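Local structure of dephospho-CoA kinase (Legionella pneumophila subsp. pneumophila, 4TTR) at residues E52-N57 against Q62-H67. The protein probably catalyses the last step of coenzyme A biosynthesis, the ATP-dependent phosphorylation of the 3'-hydroxyl group of dephospho-CoA. Numbering follows the deposited sequence.
Sequences ELTSKN and QDIISH
Asn57 and Gln62 bring the backbones of segment 52-57, the end of helix 46-52 and its following loop, and helical segment 62-67 closest, 6.1 Å between their CA atoms, and no hydrogen bond joins the two. The buried half of the contact is a meeting of methyls: Thr54 CG2 touches Ile64 CD1 at 3.5 Å, the two side chains crossing at about a right angle. Thr54 CG2 lies anti to its own carbonyl carbon, while OG1 (chi1 52°) sits between N and C and bonds back to Ala50 O; Leu79 and Leu102 pack nearby. At the exposed edge, the extended Gln62 chain carries NE2 to 3.5 Å from Asn57 O and 3.6 Å from Asn57 OD1, a loose polar approach with the amide planes 75° apart. Ser55 N and OG both bond to Glu52 O, the last carbonyl of helix 46-52, from the same face of its plane, OG at 3.1 Å. Thr58 OG1, just before helix 59-68, can share its one proton between Leu53 O and Ser55 O. The arrangement is a short helix-loop-helix connection beside helix 92-115, peripheral in the P-loop kinase fold and away from the P-loop, the predicted ATP-binding site.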
ATOM      1  N   GLU A  52      13.098   2.760  -3.609  1.00 17.75           N
ATOM      2  CA  GLU A  52      14.119   3.758  -3.882  1.00 20.07           C
ATOM      3  C   GLU A  52      15.137   3.772  -2.751  1.00 19.22           C
ATOM      4  O   GLU A  52      16.341   3.691  -2.991  1.00 18.47           O
ATOM      5  CB  GLU A  52      13.500   5.150  -4.054  1.00 22.52           C
ATOM      6  CG  GLU A  52      14.529   6.270  -4.212  1.00 35.55           C
ATOM      7  CD  GLU A  52      13.903   7.655  -4.227  1.00 36.47           C
ATOM      8  OE1 GLU A  52      14.657   8.646  -4.118  1.00 36.68           O
ATOM      9  OE2 GLU A  52      12.663   7.756  -4.344  1.00 36.91           O
ATOM     10  N   LEU A  53      14.644   3.852  -1.520  1.00 15.81           N
ATOM     11  CA  LEU A  53      15.509   4.000  -0.354  1.00 16.37           C
ATOM     12  C   LEU A  53      16.138   2.685   0.103  1.00 17.37           C
ATOM     13  O   LEU A  53      16.796   2.640   1.141  1.00 14.74           O
ATOM     14  CB  LEU A  53      14.722   4.622   0.799  1.00 15.90           C
ATOM     15  CG  LEU A  53      14.357   6.086   0.567  1.00 18.16           C
ATOM     16  CD1 LEU A  53      13.337   6.558   1.585  1.00 20.97           C
ATOM     17  CD2 LEU A  53      15.609   6.951   0.621  1.00 25.67           C
ATOM     18  N   THR A  54      15.923   1.623  -0.668  1.00 15.39           N
ATOM     19  CA  THR A  54      16.616   0.361  -0.446  1.00 18.03           C
ATOM     20  C   THR A  54      17.353  -0.044  -1.720  1.00 16.36           C
ATOM     21  O   THR A  54      17.592  -1.225  -1.971  1.00 15.00           O
ATOM     22  CB  THR A  54      15.649  -0.754  -0.007  1.00 15.95           C
ATOM     23  OG1 THR A  54      14.555  -0.846  -0.929  1.00 17.42           O
ATOM     24  CG2 THR A  54      15.112  -0.458   1.378  1.00 13.06           C
ATOM     25  N   SER A  55      17.712   0.960  -2.514  1.00 18.55           N
ATOM     26  CA  SER A  55      18.566   0.771  -3.681  1.00 19.14           C
ATOM     27  C   SER A  55      19.956   0.338  -3.247  1.00 16.80           C
ATOM     28  O   SER A  55      20.305   0.435  -2.073  1.00 14.62           O
ATOM     29  CB  SER A  55      18.662   2.061  -4.501  1.00 20.36           C
ATOM     30  OG  SER A  55      17.555   2.208  -5.369  1.00 24.67           O
ATOM     31  N   LYS A  56      20.754  -0.114  -4.206  1.00 21.91           N
ATOM     32  CA  LYS A  56      22.084  -0.634  -3.918  1.00 22.28           C
ATOM     33  C   LYS A  56      22.940   0.372  -3.138  1.00 25.23           C
ATOM     34  O   LYS A  56      23.134   1.512  -3.563  1.00 20.66           O
ATOM     35  CB  LYS A  56      22.784  -1.024  -5.223  1.00 27.25           C
ATOM     36  CG  LYS A  56      23.602  -2.306  -5.136  1.00 48.69           C
ATOM     37  CD  LYS A  56      24.205  -2.672  -6.486  1.00 49.45           C
ATOM     38  CE  LYS A  56      23.333  -3.669  -7.239  1.00 54.00           C
ATOM     39  NZ  LYS A  56      23.634  -3.693  -8.698  1.00 60.32           N
ATOM     40  N   ASN A  57      23.436  -0.081  -1.988  1.00 20.31           N
ATOM     41  CA  ASN A  57      24.338   0.682  -1.120  1.00 20.04           C
ATOM     42  C   ASN A  57      23.738   1.936  -0.473  1.00 18.65           C
ATOM     43  O   ASN A  57      24.467   2.845  -0.073  1.00 18.96           O
ATOM     44  CB  ASN A  57      25.610   1.051  -1.895  1.00 17.90           C
ATOM     45  CG  ASN A  57      26.671  -0.024  -1.800  1.00 21.07           C
ATOM     46  OD1 ASN A  57      27.020  -0.470  -0.706  1.00 21.99           O
ATOM     47  ND2 ASN A  57      27.179  -0.460  -2.947  1.00 28.32           N
ATOM     48  N   GLN A  62      21.860  -1.598   3.348  1.00 15.14           N
ATOM     49  CA  GLN A  62      22.941  -2.208   4.111  1.00 16.10           C
ATOM     50  C   GLN A  62      22.425  -2.866   5.391  1.00 16.80           C
ATOM     51  O   GLN A  62      22.839  -3.973   5.733  1.00 15.91           O
ATOM     52  CB  GLN A  62      24.007  -1.160   4.447  1.00 14.07           C
ATOM     53  CG  GLN A  62      24.804  -0.683   3.228  1.00 15.26           C
ATOM     54  CD  GLN A  62      25.484   0.663   3.436  1.00 15.97           C
ATOM     55  OE1 GLN A  62      25.329   1.300   4.477  1.00 15.33           O
ATOM     56  NE2 GLN A  62      26.245   1.100   2.437  1.00 16.99           N
ATOM     57  N   ASP A  63      21.524  -2.185   6.094  1.00 14.96           N
ATOM     58  CA  ASP A  63      20.988  -2.698   7.351  1.00 15.49           C
ATOM     59  C   ASP A  63      20.107  -3.924   7.128  1.00 18.11           C
ATOM     60  O   ASP A  63      20.087  -4.840   7.948  1.00 16.64           O
ATOM     61  CB  ASP A  63      20.187  -1.618   8.076  1.00 17.62           C
ATOM     62  CG  ASP A  63      21.028  -0.412   8.446  1.00 21.32           C
ATOM     63  OD1 ASP A  63      22.269  -0.537   8.508  1.00 19.39           O
ATOM     64  OD2 ASP A  63      20.440   0.663   8.683  1.00 25.59           O
ATOM     65  N   ILE A  64      19.372  -3.927   6.022  1.00 14.33           N
ATOM     66  CA  ILE A  64      18.517  -5.049   5.660  1.00 15.65           C
ATOM     67  C   ILE A  64      19.349  -6.312   5.421  1.00 17.49           C
ATOM     68  O   ILE A  64      19.026  -7.384   5.937  1.00 14.10           O
ATOM     69  CB  ILE A  64      17.677  -4.715   4.401  1.00 12.79           C
ATOM     70  CG1 ILE A  64      16.554  -3.747   4.774  1.00 17.16           C
ATOM     71  CG2 ILE A  64      17.064  -5.974   3.784  1.00 18.20           C
ATOM     72  CD1 ILE A  64      15.859  -3.107   3.589  1.00 13.30           C
ATOM     73  N   ILE A  65      20.421  -6.181   4.648  1.00 15.46           N
ATOM     74  CA  ILE A  65      21.267  -7.324   4.313  1.00 15.99           C
ATOM     75  C   ILE A  65      22.045  -7.808   5.531  1.00 16.47           C
ATOM     76  O   ILE A  65      22.244  -9.010   5.709  1.00 15.51           O
ATOM     77  CB  ILE A  65      22.235  -6.971   3.170  1.00 15.80           C
ATOM     78  CG1 ILE A  65      21.439  -6.777   1.881  1.00 16.61           C
ATOM     79  CG2 ILE A  65      23.287  -8.066   2.967  1.00 18.00           C
ATOM     80  CD1 ILE A  65      22.194  -6.047   0.799  1.00 18.85           C
ATOM     81  N   SER A  66      22.488  -6.883   6.374  1.00 14.02           N
ATOM     82  CA  SER A  66      23.195  -7.259   7.590  0.66 18.43           C
ATOM     83  C   SER A  66      22.242  -7.967   8.548  1.00 19.37           C
ATOM     84  O   SER A  66      22.627  -8.906   9.245  1.00 20.49           O
ATOM     85  CB  SER A  66      23.813  -6.031   8.261  0.66 20.06           C
ATOM     86  OG  SER A  66      22.958  -5.506   9.259  0.66 33.37           O
ATOM     87  N   HIS A  67      20.991  -7.518   8.571  1.00 17.16           N
ATOM     88  CA  HIS A  67      19.987  -8.075   9.472  1.00 18.69           C
ATOM     89  C   HIS A  67      19.521  -9.464   9.044  1.00 15.06           C
ATOM     90  O   HIS A  67      19.523 -10.402   9.841  1.00 15.58           O
ATOM     91  CB  HIS A  67      18.785  -7.134   9.556  1.00 17.48           C
ATOM     92  CG  HIS A  67      17.748  -7.563  10.546  1.00 16.39           C
ATOM     93  ND1 HIS A  67      17.900  -7.387  11.904  1.00 18.37           N
ATOM     94  CD2 HIS A  67      16.544  -8.157  10.374  1.00 16.96           C
ATOM     95  CE1 HIS A  67      16.832  -7.853  12.527  1.00 20.10           C
ATOM     96  NE2 HIS A  67      15.995  -8.328  11.623  1.00 17.76           N
TER